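Local coordinates for PelD (Pseudomonas aeruginosa, PDB 4EUV), which binds the bacterial second messenger cyclic di-GMP, mainly through its GGDEF-like domain, as an effector in pellicle formation, at residues Leu183-Tyr188 against Leu228-Leu233. Sequence-based numbering, arbitrary orientation.
With C2E (9,9'-[(2R,3R,3aS,5S,7aR,9R,10R,10aS,12S,14aR)-3,5,10,12-tetrahydroxy-5,12-dioxidooctahydro-2H,7H-difuro[3,2-d:3',2'-j][1,3,7,9,2,8]tetraoxadiphosphacyclododecine-2,9-diyl]bis(2-amino-1,9-dihydro-6H-purin-6-one)), chain B.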
loop_
_atom_site.group_PDB
_atom_site.type_symbol
_atom_site.label_atom_id
_atom_site.label_comp_id
_atom_site.label_asym_id
_atom_site.label_seq_id
_atom_site.Cartn_x
_atom_site.Cartn_y
_atom_site.Cartn_z
ATOM N N LEU A 183 6.952 -5.865 -7.112
ATOM C CA LEU A 183 5.585 -6.245 -6.740
ATOM C C LEU A 183 4.565 -5.734 -7.770
ATOM O O LEU A 183 4.652 -4.584 -8.242
ATOM C CB LEU A 183 5.217 -5.759 -5.325
ATOM C CG LEU A 183 6.064 -6.375 -4.185
ATOM C CD1 LEU A 183 5.557 -5.893 -2.818
ATOM C CD2 LEU A 183 6.042 -7.898 -4.220
ATOM N N PRO A 184 3.603 -6.585 -8.121
ATOM C CA PRO A 184 2.663 -6.213 -9.185
ATOM C C PRO A 184 1.459 -5.384 -8.731
ATOM O O PRO A 184 1.002 -5.466 -7.573
ATOM C CB PRO A 184 2.189 -7.563 -9.678
ATOM C CG PRO A 184 2.233 -8.428 -8.484
ATOM C CD PRO A 184 3.355 -7.955 -7.623
ATOM N N ALA A 185 0.923 -4.606 -9.660
ATOM C CA ALA A 185 -0.354 -3.942 -9.422
ATOM C C ALA A 185 -0.955 -3.654 -10.782
ATOM O O ALA A 185 -0.251 -3.642 -11.801
ATOM C CB ALA A 185 -0.171 -2.617 -8.604
ATOM N N CYS A 186 -2.258 -3.422 -10.794
ATOM C CA CYS A 186 -2.975 -3.188 -12.029
ATOM C C CYS A 186 -3.897 -1.982 -11.875
ATOM O O CYS A 186 -4.469 -1.771 -10.787
ATOM C CB CYS A 186 -3.811 -4.443 -12.317
ATOM S SG CYS A 186 -4.506 -4.406 -13.962
ATOM N N LEU A 187 -4.050 -1.191 -12.944
ATOM C CA LEU A 187 -5.100 -0.180 -13.021
ATOM C C LEU A 187 -6.093 -0.559 -14.096
ATOM O O LEU A 187 -5.683 -0.926 -15.184
ATOM C CB LEU A 187 -4.555 1.201 -13.407
ATOM C CG LEU A 187 -3.747 2.008 -12.405
ATOM C CD1 LEU A 187 -2.946 3.000 -13.194
ATOM C CD2 LEU A 187 -4.697 2.756 -11.445
ATOM N N TYR A 188 -7.378 -0.426 -13.779
ATOM C CA TYR A 188 -8.469 -0.489 -14.765
ATOM C C TYR A 188 -9.182 0.843 -14.834
ATOM O O TYR A 188 -9.615 1.362 -13.788
ATOM C CB TYR A 188 -9.492 -1.518 -14.321
ATOM C CG TYR A 188 -9.109 -2.941 -14.630
ATOM C CD1 TYR A 188 -9.312 -3.464 -15.911
ATOM C CD2 TYR A 188 -8.520 -3.756 -13.663
ATOM C CE1 TYR A 188 -8.970 -4.764 -16.219
ATOM C CE2 TYR A 188 -8.154 -5.079 -13.959
ATOM C CZ TYR A 188 -8.398 -5.580 -15.239
ATOM O OH TYR A 188 -8.053 -6.856 -15.579
ATOM N N LEU A 228 -12.004 4.695 -12.329
ATOM C CA LEU A 228 -10.625 4.191 -12.239
ATOM C C LEU A 228 -10.460 3.366 -10.963
ATOM O O LEU A 228 -10.877 3.790 -9.865
ATOM C CB LEU A 228 -9.674 5.399 -12.220
ATOM C CG LEU A 228 -8.162 5.232 -12.365
ATOM C CD1 LEU A 228 -7.790 4.578 -13.725
ATOM C CD2 LEU A 228 -7.507 6.580 -12.274
ATOM N N VAL A 229 -9.911 2.174 -11.125
ATOM C CA VAL A 229 -9.666 1.257 -10.030
ATOM C C VAL A 229 -8.189 0.832 -10.027
ATOM O O VAL A 229 -7.677 0.247 -11.010
ATOM C CB VAL A 229 -10.537 -0.053 -10.111
ATOM C CG1 VAL A 229 -10.408 -0.888 -8.821
ATOM C CG2 VAL A 229 -12.017 0.274 -10.395
ATOM N N LEU A 230 -7.544 1.077 -8.893
ATOM C CA LEU A 230 -6.205 0.534 -8.630
ATOM C C LEU A 230 -6.307 -0.762 -7.806
ATOM O O LEU A 230 -7.039 -0.826 -6.814
ATOM C CB LEU A 230 -5.314 1.621 -7.969
ATOM C CG LEU A 230 -3.985 1.121 -7.367
ATOM C CD1 LEU A 230 -2.958 0.849 -8.510
ATOM C CD2 LEU A 230 -3.463 2.075 -6.303
ATOM N N LEU A 231 -5.644 -1.823 -8.262
ATOM C CA LEU A 231 -5.513 -3.045 -7.502
ATOM C C LEU A 231 -4.065 -3.235 -7.048
ATOM O O LEU A 231 -3.241 -3.787 -7.803
ATOM C CB LEU A 231 -5.969 -4.292 -8.286
ATOM C CG LEU A 231 -6.934 -4.301 -9.482
ATOM C CD1 LEU A 231 -7.845 -5.526 -9.502
ATOM C CD2 LEU A 231 -7.722 -3.036 -9.718
ATOM N N PRO A 232 -3.747 -2.787 -5.819
ATOM C CA PRO A 232 -2.418 -3.047 -5.250
ATOM C C PRO A 232 -2.152 -4.541 -5.123
ATOM O O PRO A 232 -3.076 -5.335 -4.879
ATOM C CB PRO A 232 -2.505 -2.467 -3.842
ATOM C CG PRO A 232 -3.644 -1.457 -3.895
ATOM C CD PRO A 232 -4.621 -2.047 -4.874
ATOM N N LEU A 233 -0.879 -4.892 -5.261
ATOM C CA LEU A 233 -0.348 -6.209 -4.933
ATOM C C LEU A 233 -1.177 -7.277 -5.620
ATOM O O LEU A 233 -1.574 -8.264 -5.003
ATOM C CB LEU A 233 -0.335 -6.433 -3.422
ATOM C CG LEU A 233 0.362 -5.395 -2.560
ATOM C CD1 LEU A 233 0.038 -5.630 -1.100
ATOM C CD2 LEU A 233 1.858 -5.450 -2.810
HETATM P P1 C2E B . -12.842 -14.818 -6.328
HETATM O O2P C2E B . -13.274 -15.635 -7.502
HETATM O O1P C2E B . -13.769 -13.712 -5.855
HETATM O "O5'" C2E B . -11.414 -14.237 -6.717
HETATM C "C5'" C2E B . -10.464 -14.995 -7.471
HETATM C "C4'" C2E B . -9.182 -14.179 -7.469
HETATM O "O4'" C2E B . -9.372 -13.048 -8.358
HETATM C "C3'" C2E B . -8.838 -13.577 -6.108
HETATM O "O3'" C2E B . -7.961 -14.381 -5.313
HETATM C "C2'" C2E B . -8.078 -12.319 -6.492
HETATM O "O2'" C2E B . -6.698 -12.593 -6.756
HETATM C "C1'" C2E B . -8.750 -11.891 -7.771
HETATM N N9 C2E B . -9.790 -10.890 -7.425
HETATM C C8 C2E B . -11.121 -11.077 -7.441
HETATM N N7 C2E B . -11.768 -9.951 -7.082
HETATM C C5 C2E B . -10.833 -9.017 -6.829
HETATM C C6 C2E B . -10.865 -7.607 -6.401
HETATM O O6 C2E B . -12.072 -7.008 -6.202
HETATM N N1 C2E B . -9.688 -6.976 -6.240
HETATM C C2 C2E B . -8.477 -7.600 -6.444
HETATM N N2 C2E B . -7.340 -6.899 -6.248
HETATM N N3 C2E B . -8.373 -8.906 -6.852
HETATM C C4 C2E B . -9.518 -9.640 -7.033
HETATM P P11 C2E B . -7.993 -14.305 -3.704
HETATM O O21 C2E B . -7.014 -15.372 -3.256
HETATM O O11 C2E B . -7.769 -12.878 -3.244
HETATM O O5A C2E B . -9.482 -14.739 -3.297
HETATM C C5A C2E B . -9.869 -16.113 -3.372
HETATM C C4A C2E B . -11.339 -16.248 -3.019
HETATM O O4A C2E B . -11.556 -15.836 -1.678
HETATM C C3A C2E B . -12.248 -15.315 -3.808
HETATM O O3A C2E B . -12.577 -15.819 -5.092
HETATM C C2A C2E B . -13.458 -15.128 -2.918
HETATM O O2A C2E B . -14.349 -16.253 -3.010
HETATM C C1A C2E B . -12.798 -15.140 -1.559
HETATM N N91 C2E B . -12.491 -13.747 -1.130
HETATM C C81 C2E B . -11.301 -13.105 -1.155
HETATM N N71 C2E B . -11.423 -11.851 -0.663
HETATM C C51 C2E B . -12.710 -11.698 -0.303
HETATM C C61 C2E B . -13.550 -10.643 0.295
HETATM O O61 C2E B . -13.050 -9.428 0.639
HETATM N N11 C2E B . -14.855 -10.889 0.480
HETATM C C21 C2E B . -15.420 -12.079 0.180
HETATM N N21 C2E B . -16.743 -12.249 0.433
HETATM N N31 C2E B . -14.723 -13.101 -0.369
HETATM C C41 C2E B . -13.397 -12.957 -0.612
#
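L231 faces C186 across two antiparallel strands, and its side chain carries the contact from the sheet to cyclic di-GMP. Its CB already lies 3.6 Å from N2 of a guanine, and near O of C186. CG, set close to eclipsed by a chi1 of -22°, also lies near that oxygen and packs against CB of C186 at 4.2 Å. There the chain forks: CD1 comes to 3.6 Å from N2 and lies near C2 of the same guanine, whereas CD2 sits 3.7 Å from O of C186 and 4.1 Å from CD2 of Y188, at the ring edge, near its plane. A branched, apolar leucine suits this place because its two methyls can serve base and tyrosine at once. L231 N gives C186 O a nearly straight bond of 2.8 Å, C186 N returns a longer one of 3.2 Å to L231 O, and Y188 and V229 exchange a second pair. On the other face, L187 lays its CD2 across CB of L230, 3.7 Å apart, an all-aliphatic match fit for a buried layer. These are the central strands of the GGDEF domain's four-stranded antiparallel sheet, flanked by 265-272 and 214-219; F167 of helix 162-181 packs on L187 and L230, Y242 of helix 236-253 on Y188, V229 and L231.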